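Local coordinates for protein argonaute (Marinitoga piezophila, PDB 5I4A), which uses short guide RNAs that begin with a 5' hydroxyl to bind complementary single-stranded DNA or RNA targets and cleave them, at residues Glu227-Lys230 and Asn231-Glu235; Glu235-Lys238 and Lys239-Lys242; Phe300-Ser304 and Lys305-Phe309; Pro401-Lys404 and Glu405-Glu408; Leu483-Lys486 and Met487-Ile491. All coordinates share one frame; numbering follows the deposited sequence.

Contact 1: Glu227-Lys230 and Asn231-Glu235; sequences EIYK and NKVFE
Y229 and V233 make the apolar part of this contact, one helical turn apart where helix 222-231 gives out and the chain bends toward helix 234-238. The methyl CG2 of V233 lies 3.7 Å from CD1 of the Y229 ring, the two side chains meeting at a slant. The same methyl also rests on the backbone, 3.4 Å from the carbonyl oxygen of Y229; it is brought there because V233 has its other methyl, CG1, opposite the backbone N (chi1 172°), which leaves CG2 on the side of the preceding turn.

The backbone bonds across the helix end are weak. N231 N donates to E227 O over 3.5 Å, a long but fairly straight bond of 163°. K232 N reaches I228 O at 3.2 Å, also weakly and with a strong bend, 122° at the hydrogen. CB of K232 crowds against that I228 oxygen at 3.0 Å.

Among polar side chains, K230 and N231 run side by side in the same direction. N231 OD1 lies against the lysine's methylenes, 3.2 Å from K230 CD, and the turn at the end of the lysine chain brings K230 NZ within a weak hydrogen bond of N231 OD1, 3.4 Å long.

Outside the segments, I228, Y229 and V233 touch F152, F154 and P150 of strand 143-156, respectively, while K232 makes a cation-pi contact with F119. Together these suggest that apolar packing on the strand, with the cation-pi contact, does more to hold this bend in linker L2 than its weak polar bonds, and the K230-N231 bond probably adds little.

Contact 2: Glu235-Lys238 and Lys239-Lys242; sequences EGFK and KIPK
I240 folds its CG1 branch back over the end of helix 234-238, and the torsions explain how. With CG1 opposite its own carbonyl carbon (chi1 -68°) and CD1 extended beyond it, the branch runs past two carbonyl oxygens: CG1 is 3.2 Å from G236 O and 3.3 Å from F237 O. CD1 ends near the F237 ring, a loose approach of 4.4 Å to the ring atom CD1.

K239 lies across E235. Its CB and CG pass beside E235 O, and CD comes within 4.1 Å of E235 CG, so the aliphatic parts of the two chains brush past each other. The lysine then bends at chi3 (121°) and carries NZ to a salt bridge with E117; E235 OE1 stays 5.1 Å from K239 NZ, an opposite charge nearby but not in contact.

On the backbone, K239 N donates to E235 O at 2.7 Å. P241 has no N-H; its CD sits 3.4 Å from K238 O, and a water bridges that oxygen, to which it donates, and K242 N, from which it weakly accepts.

G236 O also receives the hydroxyl of Y133, and F237 and I240 pack on P150 and I148 of strand 143-156. The chemistry thus implies a helix break whose nearby carbonyl oxygens are met by water, a tyrosine hydroxyl and methylene groups, while its apolar side faces the sheet.

Contact 3: Phe300-Ser304 and Lys305-Phe309; sequences FFFSS and KKQFF
F302 and F308 meet as a T-shaped pair: the edge of F308 points at the face of F302, with centroids 5.1 Å apart and planes at 86°. The closest approach is F308 CD1 to F302 CZ, 3.6 Å, toward the rim of the ring, and F308 CB also lies over the same ring in a CH-pi contact.

Next to this pair, Q307 reaches back along the strand end. Its chain is extended, with CG opposite the backbone N (chi1 -178°), which carries OE1 to S303 N for a 2.9 Å hydrogen bond; the donor stands above the amide plane, 53° out of it. OE1 also touches the edge of the F302 ring.

Behind these contacts, the helix start fixes where both side chains spring from. S304 is the N-cap, its OG accepting from Q307 N at 3.0 Å, and F308 N follows with a bond to S304 O. D380 forms the outer shell, binding S303 OG and Q307 NE2; the latter also donates to L378 O.

Strand 295-302 of the parallel Mid sheet thus passes through the two-residue link S303-S304 into helix 305-310, with F302 lying on L378 of strand 374-379 and both F302 and F308 packed against L315 of helix 312-320.

Contact 4: Pro401-Lys404 and Glu405-Glu408; sequences PILK and EKLE. With nucleotides of chain B.
L403 ends strand 398-403 and stands at the N-cap position of helix 404-409, its carbonyl oxygen receiving L407 N at 3.3 Å while K404 O takes E408 N. The strand end faces the guide RNA: L403 N gives A2 of chain B a nearly straight bond (178°), 2.6 Å from the phosphate oxygen OP2.

K406 comes from the helix's first turn. Its CG lies anti to the carbonyl carbon (chi1 -64°) and the chain is extended beyond; it crosses L403 at a slant, CE lying 3.8 Å from L403 CD1, and its NZ forks between A2 OP1 and A2 N7 of chain B, each at 2.8 Å. An alanine here would lose both bonds and is likely to leave this phosphate with less counter-charge and the adenine freer to turn. I402 CD1 meets L407 CD2 at 3.8 Å, the side chains nearly perpendicular. K404 and E408 run side by side, but the ammonium of K404 pairs with D380.

The second nucleotide is therefore gripped at phosphate and base together by a strand-end amide and a lysine. The amino terminus of the helix probably adds a favourable field at the phosphate, consistent with the Mid domain's part in anchoring the guide's 5' end.

Contact 5: Leu483-Lys486 and Met487-Ile491; sequences LNEK and MNLDI
N484 and M487 cross nearly at right angles at the start of helix 485-507. N484 is the N-cap: with CG opposite the backbone N (chi1 176°), its amide swings over the first turn and OD1 accepts from M487 N, 2.8 Å away, the N-H lying in the amide plane on a lone pair. M487 answers by curling back at its thioether, so that its methyl CE rests 3.5 Å from N484 CB. The asparagine's backbone oxygen is used as well, taking N488 N at 2.8 Å.

E485 and L489 lie alongside each other and point the same way. The glutamate bends at chi2 (85°), which lays its carboxylate beside the leucine, OE2 being 3.5 Å from L489 CD1. E485, an inferred active-site residue, also has OE2 in a weak hydrogen bond with D525 N.

K486 and D490 approach at a slant. The lysine is bent twice, and its NZ reaches D490 OD2 on the syn side, a salt bridge of 3.1 Å one turn along the helix. An asparagine in place of D490 would remove the negative charge and is likely to leave the K486 ammonium without its charged mate, its long chain freer to swing.

This helix start follows strand 472-482 after two residues, at the border of the PIWI sheet. L489 packs on I528, I529 and F532 of helix 526-532, whereas N488 rests on L481, and L483 and I491 reach T459 and L461 of the neighbouring strand 458-466.

In the fold
From the N terminus, contact 1 comes first and runs without a gap into contact 2; the two share E235 and helix 234-238, and together turn linker L2 through two successive helix ends beside strand 143-156. Each of the five closes only a local turn; apart from the shared E235 of contacts 1 and 2 they follow in series, and none nests in or crosses another. Contacts 3 and 4 both lie where a strand of the parallel Mid sheet passes into a helix; their centres are 11 Å apart, Q307 packs on K404, and D380 binds residues of both. Contact 5, in the PIWI domain, stands apart, its centre about 46 Å from that of contact 1 across the centre of the chain.

Contact 1: Glu227-Lys230 and Asn231-Glu235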
# COMPACT_ATOMS: atom_id res chain seq x y z
N GLU A 227 15.81 -17.44 -4.16
CA GLU A 227 16.82 -17.58 -5.21
C GLU A 227 16.26 -17.20 -6.57
O GLU A 227 16.87 -16.43 -7.32
CB GLU A 227 17.36 -19.01 -5.23
CG GLU A 227 18.42 -19.29 -4.19
CD GLU A 227 18.54 -20.77 -3.87
OE1 GLU A 227 17.81 -21.58 -4.48
OE2 GLU A 227 19.36 -21.12 -2.99
N ILE A 228 15.08 -17.74 -6.90
CA ILE A 228 14.45 -17.45 -8.19
C ILE A 228 14.24 -15.96 -8.37
O ILE A 228 14.49 -15.40 -9.45
CB ILE A 228 13.12 -18.23 -8.31
CG1 ILE A 228 13.40 -19.72 -8.45
CG2 ILE A 228 12.30 -17.72 -9.47
CD1 ILE A 228 12.22 -20.58 -8.12
N TYR A 229 13.80 -15.27 -7.31
CA TYR A 229 13.56 -13.84 -7.42
C TYR A 229 14.84 -13.03 -7.58
O TYR A 229 14.79 -11.92 -8.11
CB TYR A 229 12.78 -13.34 -6.20
CG TYR A 229 11.30 -13.18 -6.44
CD1 TYR A 229 10.82 -12.17 -7.26
CD2 TYR A 229 10.37 -14.02 -5.83
CE1 TYR A 229 9.46 -12.00 -7.48
CE2 TYR A 229 9.01 -13.86 -6.04
CZ TYR A 229 8.56 -12.85 -6.87
OH TYR A 229 7.21 -12.68 -7.09
N LYS A 230 15.98 -13.57 -7.14
CA LYS A 230 17.20 -12.76 -7.06
C LYS A 230 17.88 -12.61 -8.42
O LYS A 230 18.11 -11.48 -8.89
CB LYS A 230 18.17 -13.36 -6.03
CG LYS A 230 19.37 -12.47 -5.76
CD LYS A 230 20.45 -13.21 -5.00
CE LYS A 230 21.58 -12.28 -4.59
NZ LYS A 230 22.17 -11.54 -5.74
N ASN A 231 18.22 -13.72 -9.08
CA ASN A 231 18.94 -13.66 -10.34
C ASN A 231 18.23 -14.47 -11.42
O ASN A 231 18.87 -15.04 -12.30
CB ASN A 231 20.38 -14.13 -10.18
CG ASN A 231 21.10 -13.42 -9.04
OD1 ASN A 231 21.31 -13.99 -7.96
ND2 ASN A 231 21.48 -12.17 -9.27
N LYS A 232 16.89 -14.56 -11.35
CA LYS A 232 16.10 -15.18 -12.41
C LYS A 232 14.91 -14.30 -12.81
O LYS A 232 14.09 -14.74 -13.62
CB LYS A 232 15.61 -16.57 -11.99
CG LYS A 232 15.40 -17.55 -13.14
CD LYS A 232 15.07 -18.92 -12.58
CE LYS A 232 15.20 -19.98 -13.65
NZ LYS A 232 15.23 -21.35 -13.07
N VAL A 233 14.80 -13.09 -12.25
CA VAL A 233 13.84 -12.11 -12.74
C VAL A 233 14.46 -11.25 -13.84
O VAL A 233 13.76 -10.84 -14.77
CB VAL A 233 13.33 -11.23 -11.58
CG1 VAL A 233 12.48 -10.07 -12.09
CG2 VAL A 233 12.53 -12.07 -10.59
N PHE A 234 15.77 -10.99 -13.76
CA PHE A 234 16.46 -10.29 -14.84
C PHE A 234 16.33 -11.04 -16.16
O PHE A 234 16.20 -10.43 -17.22
CB PHE A 234 17.93 -10.07 -14.49
CG PHE A 234 18.77 -9.60 -15.65
CD1 PHE A 234 18.73 -8.27 -16.05
CD2 PHE A 234 19.58 -10.48 -16.34
CE1 PHE A 234 19.50 -7.84 -17.12
CE2 PHE A 234 20.35 -10.05 -17.41
CZ PHE A 234 20.31 -8.73 -17.79
N GLU A 235 16.38 -12.38 -16.10
CA GLU A 235 16.10 -13.16 -17.30
C GLU A 235 14.67 -12.94 -17.77
O GLU A 235 14.38 -13.07 -18.97
CB GLU A 235 16.36 -14.64 -17.04
CG GLU A 235 16.45 -15.48 -18.31
CD GLU A 235 16.46 -16.97 -18.03
OE1 GLU A 235 15.96 -17.38 -16.96
OE2 GLU A 235 16.97 -17.72 -18.89

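Contact 2: Glu235-Lys238 and Lys239-Lys242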
# COMPACT_ATOMS: atom_id res chain seq x y z
N GLU A 235 16.38 -12.38 -16.10
CA GLU A 235 16.10 -13.16 -17.30
C GLU A 235 14.67 -12.94 -17.77
O GLU A 235 14.38 -13.07 -18.97
CB GLU A 235 16.36 -14.64 -17.04
CG GLU A 235 16.45 -15.48 -18.31
CD GLU A 235 16.46 -16.97 -18.03
OE1 GLU A 235 15.96 -17.38 -16.96
OE2 GLU A 235 16.97 -17.72 -18.89
N GLY A 236 13.76 -12.61 -16.85
CA GLY A 236 12.40 -12.28 -17.25
C GLY A 236 12.33 -10.98 -18.02
O GLY A 236 11.61 -10.88 -19.02
N PHE A 237 13.06 -9.95 -17.57
CA PHE A 237 13.17 -8.72 -18.34
C PHE A 237 13.77 -9.00 -19.72
O PHE A 237 13.34 -8.41 -20.72
CB PHE A 237 14.02 -7.69 -17.60
CG PHE A 237 13.29 -6.93 -16.52
CD1 PHE A 237 12.35 -5.96 -16.85
CD2 PHE A 237 13.56 -7.17 -15.18
CE1 PHE A 237 11.69 -5.26 -15.86
CE2 PHE A 237 12.89 -6.47 -14.19
CZ PHE A 237 11.96 -5.51 -14.53
N LYS A 238 14.74 -9.91 -19.79
CA LYS A 238 15.43 -10.21 -21.04
C LYS A 238 14.66 -11.20 -21.91
O LYS A 238 14.86 -11.22 -23.13
CB LYS A 238 16.83 -10.75 -20.74
CG LYS A 238 17.66 -11.04 -21.98
CD LYS A 238 19.13 -10.71 -21.79
CE LYS A 238 19.91 -10.92 -23.08
NZ LYS A 238 20.71 -9.72 -23.44
N LYS A 239 13.77 -12.01 -21.33
CA LYS A 239 12.95 -12.92 -22.12
C LYS A 239 11.73 -12.24 -22.73
O LYS A 239 10.98 -12.89 -23.46
CB LYS A 239 12.49 -14.10 -21.27
CG LYS A 239 13.38 -15.33 -21.37
CD LYS A 239 13.00 -16.37 -20.32
CE LYS A 239 12.60 -17.69 -20.96
NZ LYS A 239 12.00 -18.61 -19.96
N ILE A 240 11.52 -10.94 -22.46
CA ILE A 240 10.32 -10.26 -22.95
C ILE A 240 10.18 -10.33 -24.46
O ILE A 240 9.09 -10.69 -24.94
CB ILE A 240 10.29 -8.82 -22.42
CG1 ILE A 240 10.07 -8.80 -20.91
CG2 ILE A 240 9.21 -8.01 -23.13
CD1 ILE A 240 9.99 -7.40 -20.32
N PRO A 241 11.19 -10.00 -25.27
CA PRO A 241 10.97 -9.99 -26.73
C PRO A 241 10.53 -11.32 -27.30
O PRO A 241 9.63 -11.36 -28.15
CB PRO A 241 12.33 -9.55 -27.29
CG PRO A 241 12.98 -8.82 -26.17
CD PRO A 241 12.56 -9.54 -24.94
N LYS A 242 11.12 -12.43 -26.85
CA LYS A 242 10.77 -13.73 -27.40
C LYS A 242 9.49 -14.28 -26.76
O LYS A 242 8.56 -14.69 -27.47
CB LYS A 242 11.92 -14.71 -27.21
CG LYS A 242 11.63 -16.10 -27.75
CD LYS A 242 12.90 -16.93 -27.87
CE LYS A 242 12.61 -18.24 -28.57
NZ LYS A 242 11.83 -18.03 -29.82
O HOH W 1 14.18 -12.57 -25.44

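Contact 3: Phe300-Ser304 and Lys305-Phe309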
# COMPACT_ATOMS: atom_id res chain seq x y z
N PHE A 300 3.87 -0.25 34.39
CA PHE A 300 3.92 -1.58 33.80
C PHE A 300 2.60 -2.31 33.97
O PHE A 300 1.96 -2.23 35.03
CB PHE A 300 5.05 -2.43 34.42
CG PHE A 300 6.42 -1.86 34.24
CD1 PHE A 300 6.95 -0.96 35.16
CD2 PHE A 300 7.20 -2.23 33.15
CE1 PHE A 300 8.22 -0.44 34.99
CE2 PHE A 300 8.47 -1.71 32.98
CZ PHE A 300 8.98 -0.82 33.90
N PHE A 301 2.19 -3.05 32.94
CA PHE A 301 1.02 -3.91 32.99
C PHE A 301 1.42 -5.32 32.57
O PHE A 301 1.97 -5.52 31.48
CB PHE A 301 -0.10 -3.39 32.08
CG PHE A 301 -0.80 -2.17 32.61
CD1 PHE A 301 -0.32 -0.90 32.30
CD2 PHE A 301 -1.92 -2.28 33.40
CE1 PHE A 301 -0.96 0.23 32.79
CE2 PHE A 301 -2.56 -1.16 33.89
CZ PHE A 301 -2.08 0.10 33.58
N PHE A 302 1.15 -6.29 33.44
CA PHE A 302 1.46 -7.68 33.17
C PHE A 302 0.17 -8.48 33.07
O PHE A 302 -0.83 -8.16 33.72
CB PHE A 302 2.36 -8.28 34.26
CG PHE A 302 3.66 -7.54 34.44
CD1 PHE A 302 3.74 -6.46 35.29
CD2 PHE A 302 4.80 -7.95 33.77
CE1 PHE A 302 4.93 -5.79 35.46
CE2 PHE A 302 5.99 -7.28 33.93
CZ PHE A 302 6.05 -6.19 34.78
N SER A 303 0.20 -9.54 32.25
CA SER A 303 -1.00 -10.36 32.07
C SER A 303 -1.25 -11.27 33.26
O SER A 303 -2.36 -11.79 33.40
CB SER A 303 -0.88 -11.18 30.79
OG SER A 303 0.19 -12.10 30.86
N SER A 304 -0.26 -11.48 34.12
CA SER A 304 -0.39 -12.34 35.29
C SER A 304 0.84 -12.16 36.17
O SER A 304 1.87 -11.63 35.73
CB SER A 304 -0.54 -13.81 34.90
OG SER A 304 0.61 -14.27 34.20
N LYS A 305 0.71 -12.59 37.43
CA LYS A 305 1.88 -12.69 38.29
C LYS A 305 2.93 -13.61 37.68
O LYS A 305 4.13 -13.32 37.75
CB LYS A 305 1.48 -13.18 39.68
CG LYS A 305 0.71 -12.17 40.52
CD LYS A 305 1.60 -10.99 40.91
CE LYS A 305 0.88 -10.07 41.89
NZ LYS A 305 1.78 -8.98 42.39
N LYS A 306 2.49 -14.71 37.06
CA LYS A 306 3.43 -15.65 36.46
C LYS A 306 4.27 -14.97 35.38
O LYS A 306 5.50 -15.12 35.36
CB LYS A 306 2.68 -16.85 35.87
CG LYS A 306 3.61 -17.93 35.33
CD LYS A 306 3.06 -18.57 34.07
CE LYS A 306 2.40 -19.90 34.36
NZ LYS A 306 1.92 -20.56 33.11
N GLN A 307 3.62 -14.22 34.49
CA GLN A 307 4.36 -13.54 33.43
C GLN A 307 5.40 -12.60 34.00
O GLN A 307 6.51 -12.49 33.47
CB GLN A 307 3.39 -12.78 32.52
CG GLN A 307 4.07 -12.07 31.37
CD GLN A 307 3.25 -10.92 30.83
OE1 GLN A 307 2.94 -9.98 31.55
NE2 GLN A 307 2.89 -11.00 29.55
N PHE A 308 5.06 -11.90 35.09
CA PHE A 308 6.04 -11.03 35.75
C PHE A 308 7.27 -11.82 36.17
O PHE A 308 8.41 -11.41 35.90
CB PHE A 308 5.40 -10.34 36.96
CG PHE A 308 6.40 -9.62 37.82
CD1 PHE A 308 6.76 -8.31 37.54
CD2 PHE A 308 6.98 -10.24 38.92
CE1 PHE A 308 7.68 -7.64 38.33
CE2 PHE A 308 7.90 -9.58 39.70
CZ PHE A 308 8.25 -8.28 39.41
N PHE A 309 7.06 -12.95 36.84
CA PHE A 309 8.20 -13.73 37.32
C PHE A 309 8.98 -14.35 36.17
O PHE A 309 10.20 -14.54 36.28
CB PHE A 309 7.71 -14.81 38.30
CG PHE A 309 7.25 -14.26 39.62
CD1 PHE A 309 8.15 -13.63 40.47
CD2 PHE A 309 5.93 -14.37 40.01
CE1 PHE A 309 7.73 -13.12 41.69
CE2 PHE A 309 5.51 -13.87 41.23
CZ PHE A 309 6.41 -13.24 42.07

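Contact 4: Pro401-Lys404 and Glu405-Glu408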
# COMPACT_ATOMS: atom_id res chain seq x y z
N PRO A 401 2.53 -1.42 23.99
CA PRO A 401 2.69 -2.87 24.17
C PRO A 401 4.04 -3.35 23.65
O PRO A 401 4.65 -2.75 22.77
CB PRO A 401 1.54 -3.47 23.35
CG PRO A 401 0.68 -2.28 22.91
CD PRO A 401 1.59 -1.10 22.90
N ILE A 402 4.49 -4.47 24.22
CA ILE A 402 5.73 -5.11 23.78
C ILE A 402 5.64 -6.60 24.08
O ILE A 402 5.11 -7.01 25.11
CB ILE A 402 6.97 -4.46 24.45
CG1 ILE A 402 8.26 -5.12 23.94
CG2 ILE A 402 6.87 -4.53 25.97
CD1 ILE A 402 9.52 -4.41 24.35
N LEU A 403 6.16 -7.40 23.16
CA LEU A 403 6.13 -8.85 23.31
C LEU A 403 7.02 -9.29 24.47
O LEU A 403 8.16 -8.83 24.60
CB LEU A 403 6.56 -9.53 22.01
CG LEU A 403 5.64 -9.28 20.82
CD1 LEU A 403 6.18 -9.93 19.56
CD2 LEU A 403 4.24 -9.79 21.13
N LYS A 404 6.49 -10.18 25.31
CA LYS A 404 7.25 -10.71 26.44
C LYS A 404 8.57 -11.31 25.98
O LYS A 404 9.60 -11.14 26.65
CB LYS A 404 6.41 -11.74 27.19
CG LYS A 404 7.18 -12.99 27.63
CD LYS A 404 6.26 -14.00 28.32
CE LYS A 404 5.38 -14.75 27.33
NZ LYS A 404 4.39 -15.63 28.01
N GLU A 405 8.57 -12.00 24.83
CA GLU A 405 9.80 -12.63 24.36
C GLU A 405 10.87 -11.61 24.01
O GLU A 405 12.07 -11.90 24.16
CB GLU A 405 9.51 -13.52 23.14
CG GLU A 405 8.51 -12.96 22.15
CD GLU A 405 7.10 -13.41 22.45
OE1 GLU A 405 6.58 -13.08 23.54
OE2 GLU A 405 6.51 -14.12 21.61
N LYS A 406 10.48 -10.43 23.55
CA LYS A 406 11.47 -9.41 23.23
C LYS A 406 12.01 -8.71 24.47
O LYS A 406 13.10 -8.13 24.42
CB LYS A 406 10.88 -8.39 22.26
CG LYS A 406 10.53 -9.00 20.91
CD LYS A 406 9.95 -7.98 19.94
CE LYS A 406 9.57 -8.63 18.62
NZ LYS A 406 9.20 -7.64 17.58
N LEU A 407 11.28 -8.76 25.59
CA LEU A 407 11.86 -8.34 26.86
C LEU A 407 12.73 -9.43 27.47
O LEU A 407 13.64 -9.12 28.23
CB LEU A 407 10.76 -7.94 27.85
CG LEU A 407 10.22 -6.51 27.72
CD1 LEU A 407 9.41 -6.13 28.94
CD2 LEU A 407 11.37 -5.54 27.50
N GLU A 408 12.47 -10.69 27.12
CA GLU A 408 13.25 -11.78 27.70
C GLU A 408 14.67 -11.80 27.16
O GLU A 408 15.62 -12.06 27.91
CB GLU A 408 12.56 -13.12 27.43
CG GLU A 408 11.42 -13.45 28.39
CD GLU A 408 10.64 -14.67 27.95
OE1 GLU A 408 10.76 -15.05 26.77
OE2 GLU A 408 9.91 -15.24 28.78
P A B 2 6.63 -5.84 19.75
OP1 A B 2 6.81 -6.63 18.51
OP2 A B 2 7.21 -6.32 21.03
O5' A B 2 7.21 -4.38 19.46
C5' A B 2 7.11 -3.33 20.41
C4' A B 2 7.96 -2.16 20.00
O4' A B 2 9.36 -2.53 20.13
C3' A B 2 7.82 -1.74 18.55
O3' A B 2 6.72 -0.87 18.32
C2' A B 2 9.17 -1.11 18.25
O2' A B 2 9.26 0.20 18.79
C1' A B 2 10.10 -2.03 19.04
N9 A B 2 10.55 -3.18 18.23
C8 A B 2 10.13 -4.48 18.33
N7 A B 2 10.70 -5.29 17.47
C5 A B 2 11.56 -4.46 16.76
C6 A B 2 12.45 -4.70 15.70
N6 A B 2 12.64 -5.90 15.15
N1 A B 2 13.14 -3.64 15.22
C2 A B 2 12.95 -2.44 15.76
N3 A B 2 12.14 -2.09 16.76
C4 A B 2 11.46 -3.16 17.22
O5' U B 1 2.87 -2.68 17.64
C5' U B 1 3.04 -2.63 19.06
C4' U B 1 3.26 -4.00 19.65
O4' U B 1 2.02 -4.76 19.58
C3' U B 1 4.33 -4.85 18.97
O3' U B 1 5.05 -5.59 19.95
C2' U B 1 3.52 -5.80 18.09
O2' U B 1 4.15 -7.04 17.85
C1' U B 1 2.24 -5.98 18.90
N1 U B 1 1.06 -6.23 18.05
C2 U B 1 0.30 -7.36 18.26
O2 U B 1 0.54 -8.19 19.12
N3 U B 1 -0.77 -7.50 17.40
C4 U B 1 -1.14 -6.63 16.39
O4 U B 1 -2.13 -6.87 15.70
C5 U B 1 -0.29 -5.48 16.24
C6 U B 1 0.75 -5.33 17.06

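Contact 5: Leu483-Lys486 and Met487-Ile491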
# COMPACT_ATOMS: atom_id res chain seq x y z
N LEU A 483 -22.79 5.41 -0.72
CA LEU A 483 -22.09 5.75 -1.96
C LEU A 483 -22.90 6.74 -2.79
O LEU A 483 -23.87 6.36 -3.46
CB LEU A 483 -21.79 4.48 -2.76
CG LEU A 483 -21.03 4.65 -4.08
CD1 LEU A 483 -19.90 5.67 -3.94
CD2 LEU A 483 -20.47 3.31 -4.53
N ASN A 484 -22.51 8.00 -2.74
CA ASN A 484 -23.16 9.06 -3.50
C ASN A 484 -22.15 10.18 -3.67
O ASN A 484 -21.71 10.77 -2.67
CB ASN A 484 -24.43 9.55 -2.79
CG ASN A 484 -25.09 10.71 -3.51
OD1 ASN A 484 -24.70 11.87 -3.33
ND2 ASN A 484 -26.10 10.41 -4.32
N GLU A 485 -21.77 10.45 -4.92
CA GLU A 485 -20.78 11.47 -5.23
C GLU A 485 -21.04 12.76 -4.46
O GLU A 485 -20.15 13.30 -3.80
CB GLU A 485 -20.77 11.74 -6.74
CG GLU A 485 -19.76 12.79 -7.18
CD GLU A 485 -18.38 12.20 -7.40
OE1 GLU A 485 -18.20 11.51 -8.43
OE2 GLU A 485 -17.50 12.41 -6.55
N LYS A 486 -22.28 13.25 -4.53
CA LYS A 486 -22.58 14.55 -3.93
C LYS A 486 -22.47 14.50 -2.41
O LYS A 486 -21.96 15.45 -1.79
CB LYS A 486 -23.98 15.01 -4.35
CG LYS A 486 -24.49 16.25 -3.61
CD LYS A 486 -23.59 17.46 -3.77
CE LYS A 486 -24.24 18.73 -3.24
NZ LYS A 486 -25.10 18.43 -2.05
N MET A 487 -22.96 13.43 -1.78
CA MET A 487 -22.85 13.37 -0.33
C MET A 487 -21.40 13.19 0.09
O MET A 487 -20.93 13.84 1.03
CB MET A 487 -23.73 12.26 0.25
CG MET A 487 -25.19 12.52 0.03
SD MET A 487 -26.20 11.37 0.97
CE MET A 487 -25.36 9.84 0.57
N ASN A 488 -20.64 12.37 -0.65
CA ASN A 488 -19.26 12.08 -0.27
C ASN A 488 -18.37 13.32 -0.36
O ASN A 488 -17.47 13.51 0.46
CB ASN A 488 -18.71 10.95 -1.13
CG ASN A 488 -19.43 9.64 -0.91
OD1 ASN A 488 -20.08 9.43 0.11
ND2 ASN A 488 -19.32 8.73 -1.88
N LEU A 489 -18.59 14.16 -1.35
CA LEU A 489 -17.79 15.37 -1.51
C LEU A 489 -18.16 16.45 -0.51
O LEU A 489 -17.32 17.30 -0.19
CB LEU A 489 -17.93 15.89 -2.94
CG LEU A 489 -16.98 15.50 -4.09
CD1 LEU A 489 -17.70 15.74 -5.35
CD2 LEU A 489 -15.78 16.37 -4.03
N ASP A 490 -19.38 16.42 0.00
CA ASP A 490 -19.73 17.32 1.10
C ASP A 490 -18.89 17.01 2.33
O ASP A 490 -18.23 17.90 2.90
CB ASP A 490 -21.22 17.22 1.44
CG ASP A 490 -22.11 17.85 0.39
OD1 ASP A 490 -21.63 18.72 -0.38
OD2 ASP A 490 -23.30 17.49 0.33
N ILE A 491 -18.85 15.74 2.72
CA ILE A 491 -18.09 15.33 3.90
C ILE A 491 -16.60 15.60 3.68
O ILE A 491 -15.90 16.03 4.60
CB ILE A 491 -18.36 13.85 4.23
CG1 ILE A 491 -19.83 13.65 4.60
CG2 ILE A 491 -17.46 13.38 5.37
CD1 ILE A 491 -20.21 14.29 5.92